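Local structure of Crov588 (6NYR) at residues K650-Y656 against F673-N679; T597-N603 against N621-S626. The protein is of unknown function but folds as a circular leucine-rich-repeat protein built from FNIP repeats, an architecture that in relatives often serves protein binding. One frame throughout, in Å; residues are numbered along the deposited sequence.

Interaction 1: residues K650-Y656 against F673-N679; sequences KVLKIYY and FKIEYFN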
loop_
_atom_site.group_PDB
_atom_site.type_symbol
_atom_site.label_atom_id
_atom_site.label_comp_id
_atom_site.label_asym_id
_atom_site.label_seq_id
_atom_site.Cartn_x
_atom_site.Cartn_y
_atom_site.Cartn_z
ATOM N N LYS A 650 -5.516 -1.799 31.572
ATOM C CA LYS A 650 -4.270 -1.262 31.038
ATOM C C LYS A 650 -4.449 0.049 30.294
ATOM O O LYS A 650 -3.598 0.934 30.409
ATOM C CB LYS A 650 -3.613 -2.293 30.112
ATOM C CG LYS A 650 -3.178 -3.571 30.825
ATOM C CD LYS A 650 -2.463 -4.528 29.879
ATOM C CE LYS A 650 -2.103 -5.842 30.562
ATOM N NZ LYS A 650 -1.096 -5.621 31.652
ATOM N N VAL A 651 -5.534 0.206 29.540
ATOM C CA VAL A 651 -5.738 1.390 28.715
ATOM C C VAL A 651 -7.192 1.826 28.798
ATOM O O VAL A 651 -8.102 1.029 28.550
ATOM C CB VAL A 651 -5.343 1.132 27.245
ATOM C CG1 VAL A 651 -5.694 2.330 26.378
ATOM C CG2 VAL A 651 -3.861 0.810 27.147
ATOM N N LEU A 652 -7.405 3.098 29.129
ATOM C CA LEU A 652 -8.723 3.721 29.111
ATOM C C LEU A 652 -8.736 4.773 28.007
ATOM O O LEU A 652 -7.923 5.703 28.027
ATOM C CB LEU A 652 -9.050 4.351 30.464
ATOM C CG LEU A 652 -10.313 5.210 30.535
ATOM C CD1 LEU A 652 -11.538 4.384 30.179
ATOM C CD2 LEU A 652 -10.459 5.817 31.926
ATOM N N LYS A 653 -9.650 4.619 27.052
ATOM C CA LYS A 653 -9.782 5.535 25.923
ATOM C C LYS A 653 -10.985 6.444 26.143
ATOM O O LYS A 653 -12.108 5.962 26.331
ATOM C CB LYS A 653 -9.936 4.749 24.619
ATOM C CG LYS A 653 -10.080 5.605 23.373
ATOM C CD LYS A 653 -8.743 6.122 22.872
ATOM C CE LYS A 653 -8.102 5.118 21.922
ATOM N NZ LYS A 653 -8.678 5.207 20.544
ATOM N N ILE A 654 -10.755 7.755 26.070
ATOM C CA ILE A 654 -11.710 8.753 26.537
ATOM C C ILE A 654 -11.704 9.950 25.598
ATOM O O ILE A 654 -10.683 10.288 24.992
ATOM C CB ILE A 654 -11.366 9.185 27.985
ATOM C CG1 ILE A 654 -11.833 8.127 28.993
ATOM C CG2 ILE A 654 -11.946 10.549 28.316
ATOM C CD1 ILE A 654 -13.312 7.797 28.902
ATOM N N TYR A 655 -12.862 10.597 25.479
ATOM C CA TYR A 655 -12.958 11.859 24.756
ATOM C C TYR A 655 -12.358 12.960 25.622
ATOM O O TYR A 655 -12.784 13.153 26.767
ATOM C CB TYR A 655 -14.407 12.181 24.403
ATOM C CG TYR A 655 -14.585 13.513 23.697
ATOM C CD1 TYR A 655 -13.731 13.897 22.670
ATOM C CD2 TYR A 655 -15.615 14.377 24.045
ATOM C CE1 TYR A 655 -13.888 15.109 22.022
ATOM C CE2 TYR A 655 -15.783 15.589 23.398
ATOM C CZ TYR A 655 -14.917 15.950 22.385
ATOM O OH TYR A 655 -15.076 17.157 21.733
ATOM N N TYR A 656 -11.360 13.664 25.088
ATOM C CA TYR A 656 -10.706 14.719 25.853
ATOM C C TYR A 656 -11.713 15.707 26.422
ATOM O O TYR A 656 -11.614 16.098 27.591
ATOM C CB TYR A 656 -9.696 15.446 24.968
ATOM C CG TYR A 656 -8.822 16.422 25.712
ATOM C CD1 TYR A 656 -7.707 15.982 26.409
ATOM C CD2 TYR A 656 -9.108 17.780 25.718
ATOM C CE1 TYR A 656 -6.900 16.866 27.092
ATOM C CE2 TYR A 656 -8.308 18.671 26.399
ATOM C CZ TYR A 656 -7.206 18.209 27.086
ATOM O OH TYR A 656 -6.402 19.092 27.769
ATOM N N PHE A 673 -3.141 2.278 35.189
ATOM C CA PHE A 673 -3.450 2.176 33.771
ATOM C C PHE A 673 -3.101 3.476 33.054
ATOM O O PHE A 673 -2.787 4.497 33.667
ATOM C CB PHE A 673 -4.930 1.830 33.552
ATOM C CG PHE A 673 -5.882 2.827 34.141
ATOM C CD1 PHE A 673 -6.285 3.936 33.411
ATOM C CD2 PHE A 673 -6.377 2.657 35.421
ATOM C CE1 PHE A 673 -7.161 4.856 33.952
ATOM C CE2 PHE A 673 -7.252 3.575 35.967
ATOM C CZ PHE A 673 -7.642 4.674 35.232
ATOM N N LYS A 674 -3.156 3.409 31.729
ATOM C CA LYS A 674 -2.807 4.507 30.839
ATOM C C LYS A 674 -4.072 5.060 30.201
ATOM O O LYS A 674 -4.965 4.303 29.811
ATOM C CB LYS A 674 -1.816 4.011 29.786
ATOM C CG LYS A 674 -1.526 4.958 28.654
ATOM C CD LYS A 674 -2.034 4.365 27.350
ATOM C CE LYS A 674 -1.385 5.031 26.148
ATOM N NZ LYS A 674 -0.011 4.503 25.920
ATOM N N ILE A 675 -4.151 6.385 30.109
ATOM C CA ILE A 675 -5.331 7.065 29.586
ATOM C C ILE A 675 -5.004 7.606 28.201
ATOM O O ILE A 675 -4.046 8.371 28.032
ATOM C CB ILE A 675 -5.797 8.197 30.513
ATOM C CG1 ILE A 675 -6.284 7.634 31.847
ATOM C CG2 ILE A 675 -6.906 9.002 29.848
ATOM C CD1 ILE A 675 -6.325 8.658 32.960
ATOM N N GLU A 676 -5.801 7.204 27.215
ATOM C CA GLU A 676 -5.690 7.691 25.846
ATOM C C GLU A 676 -6.867 8.612 25.547
ATOM O O GLU A 676 -8.023 8.231 25.751
ATOM C CB GLU A 676 -5.672 6.526 24.853
ATOM C CG GLU A 676 -4.357 5.768 24.812
ATOM C CD GLU A 676 -4.376 4.599 23.842
ATOM O OE1 GLU A 676 -5.280 4.550 22.983
ATOM O OE2 GLU A 676 -3.493 3.722 23.950
ATOM N N TYR A 677 -6.574 9.811 25.054
ATOM C CA TYR A 677 -7.614 10.767 24.698
ATOM C C TYR A 677 -7.803 10.785 23.185
ATOM O O TYR A 677 -6.875 10.513 22.420
ATOM C CB TYR A 677 -7.276 12.182 25.191
ATOM C CG TYR A 677 -7.163 12.301 26.694
ATOM C CD1 TYR A 677 -8.249 12.022 27.514
ATOM C CD2 TYR A 677 -5.977 12.710 27.294
ATOM C CE1 TYR A 677 -8.153 12.126 28.889
ATOM C CE2 TYR A 677 -5.875 12.821 28.670
ATOM C CZ TYR A 677 -6.965 12.529 29.460
ATOM O OH TYR A 677 -6.866 12.641 30.826
ATOM N N PHE A 678 -9.025 11.095 22.758
ATOM C CA PHE A 678 -9.305 11.340 21.350
ATOM C C PHE A 678 -10.070 12.648 21.199
ATOM O O PHE A 678 -10.630 13.188 22.159
ATOM C CB PHE A 678 -10.085 10.180 20.685
ATOM C CG PHE A 678 -11.446 9.920 21.272
ATOM C CD1 PHE A 678 -12.561 10.608 20.819
ATOM C CD2 PHE A 678 -11.614 8.960 22.258
ATOM C CE1 PHE A 678 -13.811 10.362 21.353
ATOM C CE2 PHE A 678 -12.861 8.710 22.795
ATOM C CZ PHE A 678 -13.960 9.408 22.338
ATOM N N ASN A 679 -10.058 13.162 19.971
ATOM C CA ASN A 679 -10.683 14.425 19.613
ATOM C C ASN A 679 -11.869 14.179 18.679
ATOM O O ASN A 679 -12.135 13.052 18.244
ATOM C CB ASN A 679 -9.685 15.355 18.923
ATOM C CG ASN A 679 -8.723 16.010 19.882
ATOM O OD1 ASN A 679 -7.511 15.818 19.785
ATOM N ND2 ASN A 679 -9.251 16.796 20.808
#
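Phe678 lays one face of its ring over the backbone of Tyr655, whose CB comes within 3.5 Å of Phe678 CZ; the two rings themselves are slid apart and barely overlap. Lys653 CG meets the edge of the same phenylalanine, 3.9 Å from CD2. Beneath these side chains, strands 651-655 and 674-678 pair in parallel. As in any parallel pair, alternate residues of one strand supply both bonds: Leu652 N donates to Lys674 O (2.8 Å) and Leu652 O accepts from Glu676 N (2.7 Å), and Ile654 bonds likewise to Glu676 and Phe678. Leu652, Ile654, Ile675 and Tyr677 share the other face of the sheet, where Tyr656 directs its edge at the face of Tyr677 in a T-shaped stack (centroids 5.3 Å). Helix 659-662 completes the beta-alpha-beta unit, touching Ile654 and Tyr677. With Lys653 NZ 4.2 Å from Glu676 OE1, beyond a salt bridge, the contact relies chiefly on backbone hydrogen bonds and aromatic packing, charge being secondary.

Interaction 2: residues T597-N603 against N621-S626; sequences TENVLPN and NVLPCS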
loop_
_atom_site.group_PDB
_atom_site.type_symbol
_atom_site.label_atom_id
_atom_site.label_comp_id
_atom_site.label_asym_id
_atom_site.label_seq_id
_atom_site.Cartn_x
_atom_site.Cartn_y
_atom_site.Cartn_z
ATOM N N THR A 597 -26.247 -3.707 33.757
ATOM C CA THR A 597 -26.227 -4.075 35.162
ATOM C C THR A 597 -25.139 -5.123 35.399
ATOM O O THR A 597 -24.407 -5.515 34.486
ATOM C CB THR A 597 -27.598 -4.601 35.594
ATOM O OG1 THR A 597 -27.924 -5.767 34.828
ATOM C CG2 THR A 597 -28.670 -3.545 35.372
ATOM N N GLU A 598 -25.045 -5.591 36.643
ATOM C CA GLU A 598 -23.994 -6.533 36.999
ATOM C C GLU A 598 -24.280 -7.915 36.416
ATOM O O GLU A 598 -25.428 -8.283 36.153
ATOM C CB GLU A 598 -23.836 -6.622 38.521
ATOM C CG GLU A 598 -25.131 -6.683 39.310
ATOM C CD GLU A 598 -24.922 -7.183 40.734
ATOM O OE1 GLU A 598 -23.870 -6.875 41.335
ATOM O OE2 GLU A 598 -25.808 -7.905 41.245
ATOM N N ASN A 599 -23.206 -8.678 36.202
ATOM C CA ASN A 599 -23.290 -10.064 35.748
ATOM C C ASN A 599 -23.827 -10.177 34.322
ATOM O O ASN A 599 -24.416 -11.195 33.949
ATOM C CB ASN A 599 -24.158 -10.893 36.702
ATOM C CG ASN A 599 -23.602 -10.934 38.121
ATOM O OD1 ASN A 599 -22.389 -11.017 38.327
ATOM N ND2 ASN A 599 -24.492 -10.862 39.107
ATOM N N VAL A 600 -23.618 -9.142 33.514
ATOM C CA VAL A 600 -24.047 -9.118 32.121
ATOM C C VAL A 600 -22.865 -9.269 31.170
ATOM O O VAL A 600 -22.908 -10.068 30.233
ATOM C CB VAL A 600 -24.838 -7.825 31.815
ATOM C CG1 VAL A 600 -25.145 -7.725 30.330
ATOM C CG2 VAL A 600 -26.117 -7.776 32.637
ATOM N N LEU A 601 -21.811 -8.494 31.384
ATOM C CA LEU A 601 -20.616 -8.580 30.551
ATOM C C LEU A 601 -19.768 -9.764 30.999
ATOM O O LEU A 601 -19.416 -9.844 32.183
ATOM C CB LEU A 601 -19.812 -7.291 30.650
ATOM C CG LEU A 601 -20.505 -5.995 30.228
ATOM C CD1 LEU A 601 -19.571 -4.805 30.416
ATOM C CD2 LEU A 601 -20.957 -6.067 28.784
ATOM N N PRO A 602 -19.436 -10.702 30.112
ATOM C CA PRO A 602 -18.591 -11.834 30.518
ATOM C C PRO A 602 -17.304 -11.369 31.184
ATOM O O PRO A 602 -16.616 -10.475 30.685
ATOM C CB PRO A 602 -18.309 -12.560 29.197
ATOM C CG PRO A 602 -19.453 -12.206 28.315
ATOM C CD PRO A 602 -19.892 -10.819 28.711
ATOM N N ASN A 603 -16.979 -11.986 32.325
ATOM C CA ASN A 603 -15.813 -11.561 33.091
ATOM C C ASN A 603 -14.512 -11.782 32.328
ATOM O O ASN A 603 -13.529 -11.072 32.572
ATOM C CB ASN A 603 -15.774 -12.302 34.430
ATOM C CG ASN A 603 -16.633 -11.639 35.490
ATOM O OD1 ASN A 603 -16.491 -10.441 35.759
ATOM N ND2 ASN A 603 -17.532 -12.407 36.093
ATOM N N ASN A 621 -18.858 -3.959 39.940
ATOM C CA ASN A 621 -19.080 -5.334 39.502
ATOM C C ASN A 621 -19.854 -5.409 38.192
ATOM O O ASN A 621 -20.508 -6.420 37.905
ATOM C CB ASN A 621 -19.805 -6.144 40.585
ATOM C CG ASN A 621 -19.007 -6.234 41.872
ATOM O OD1 ASN A 621 -17.963 -6.871 41.921
ATOM N ND2 ASN A 621 -19.506 -5.595 42.925
ATOM N N VAL A 622 -19.785 -4.350 37.395
ATOM C CA VAL A 622 -20.380 -4.322 36.067
ATOM C C VAL A 622 -19.349 -4.642 34.993
ATOM O O VAL A 622 -19.612 -5.424 34.079
ATOM C CB VAL A 622 -21.040 -2.946 35.820
ATOM C CG1 VAL A 622 -21.465 -2.807 34.375
ATOM C CG2 VAL A 622 -22.228 -2.747 36.759
ATOM N N LEU A 623 -18.167 -4.050 35.090
ATOM C CA LEU A 623 -17.130 -4.253 34.083
ATOM C C LEU A 623 -16.452 -5.607 34.286
ATOM O O LEU A 623 -16.276 -6.050 35.425
ATOM C CB LEU A 623 -16.096 -3.136 34.160
ATOM C CG LEU A 623 -16.591 -1.761 33.715
ATOM C CD1 LEU A 623 -15.460 -0.740 33.768
ATOM C CD2 LEU A 623 -17.184 -1.807 32.319
ATOM N N PRO A 624 -16.075 -6.285 33.204
ATOM C CA PRO A 624 -15.473 -7.621 33.342
ATOM C C PRO A 624 -14.176 -7.603 34.140
ATOM O O PRO A 624 -13.367 -6.677 34.032
ATOM C CB PRO A 624 -15.233 -8.058 31.888
ATOM C CG PRO A 624 -16.237 -7.275 31.088
ATOM C CD PRO A 624 -16.332 -5.933 31.793
ATOM N N CYS A 625 -13.970 -8.671 34.922
ATOM C CA CYS A 625 -12.801 -8.788 35.784
ATOM C C CYS A 625 -11.502 -9.044 35.029
ATOM O O CYS A 625 -10.430 -8.944 35.638
ATOM C CB CYS A 625 -12.998 -9.923 36.790
ATOM S SG CYS A 625 -14.430 -9.747 37.867
ATOM N N SER A 626 -11.560 -9.402 33.750
ATOM C CA SER A 626 -10.353 -9.592 32.956
ATOM C C SER A 626 -10.069 -8.425 32.032
ATOM O O SER A 626 -9.086 -8.465 31.283
ATOM C CB SER A 626 -10.445 -10.870 32.113
ATOM O OG SER A 626 -10.193 -12.019 32.891
HETATM O O HOH W 1 -22.150 -6.702 33.666
#
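Repeat proteins stack equivalent coils, and here the same sequence position recurs every 22 residues: Val600, Leu601 and Pro602 correspond to Val622, Leu623 and Pro624. Apolar contacts fill the inner part of the junction. Leu601 points toward the neighbouring coil, placing its CB 3.6 Å from Pro624 CG and its CD1 4.3 Å from Leu623 CD2, while both leucines also touch Leu608 of strand 607-609. Side chains also make close contacts with the neighbouring backbone: Val622 CG2 lies 4.0 Å from the backbone N of Glu598, and Pro602 O comes within 3.0 Å of Pro624 CB.

Direct hydrogen bonds gather at one end, where Asn603 serves as acceptor twice. Its backbone O accepts a hydrogen bond from Ser626 N (2.8 Å), and its side-chain OD1 one from Cys625 N (3.2 Å), so a single asparagine holds two successive amides of the next coil.

Water supplies the remaining link. One molecule donates to Thr597 O (2.7 Å) and to Val622 O (2.9 Å) and accepts from Val600 N (2.9 Å), thereby bridging backbone groups of two coils that have no regular secondary structure here. Cys625 O passes the linkage onward by bonding to Thr648 OG1 of the following coil.

Irregular loops of successive coils laid side by side, with leucine, valine and proline turned inward and polar residues such as Asn603 exposed, are typical of the non-strand side of a leucine-rich-repeat solenoid, here assembled from consecutive FNIP repeats.

Along the chain the contacts come in series, interaction 2 closing before interaction 1 opens, with centres 20 Å apart and nearest atoms about 7 Å apart. Strand 629-631 connects them: it follows loop 621-626 and pairs with strand 651-655 in the single long sheet. Interaction 2 lies farther from the chain's centre, about 40 Å against 29 Å, which places loop stacking outside and strand pairing inside the ring. Together they illustrate the two sides of a solenoid, regular loop stacking outside and strand pairing inside, the latter here in a modified final unit. Interaction 1 ends the series with outermost strand 674-678, where Tyr677 reaches Glu2, bringing the two chain termini together in the circular fold.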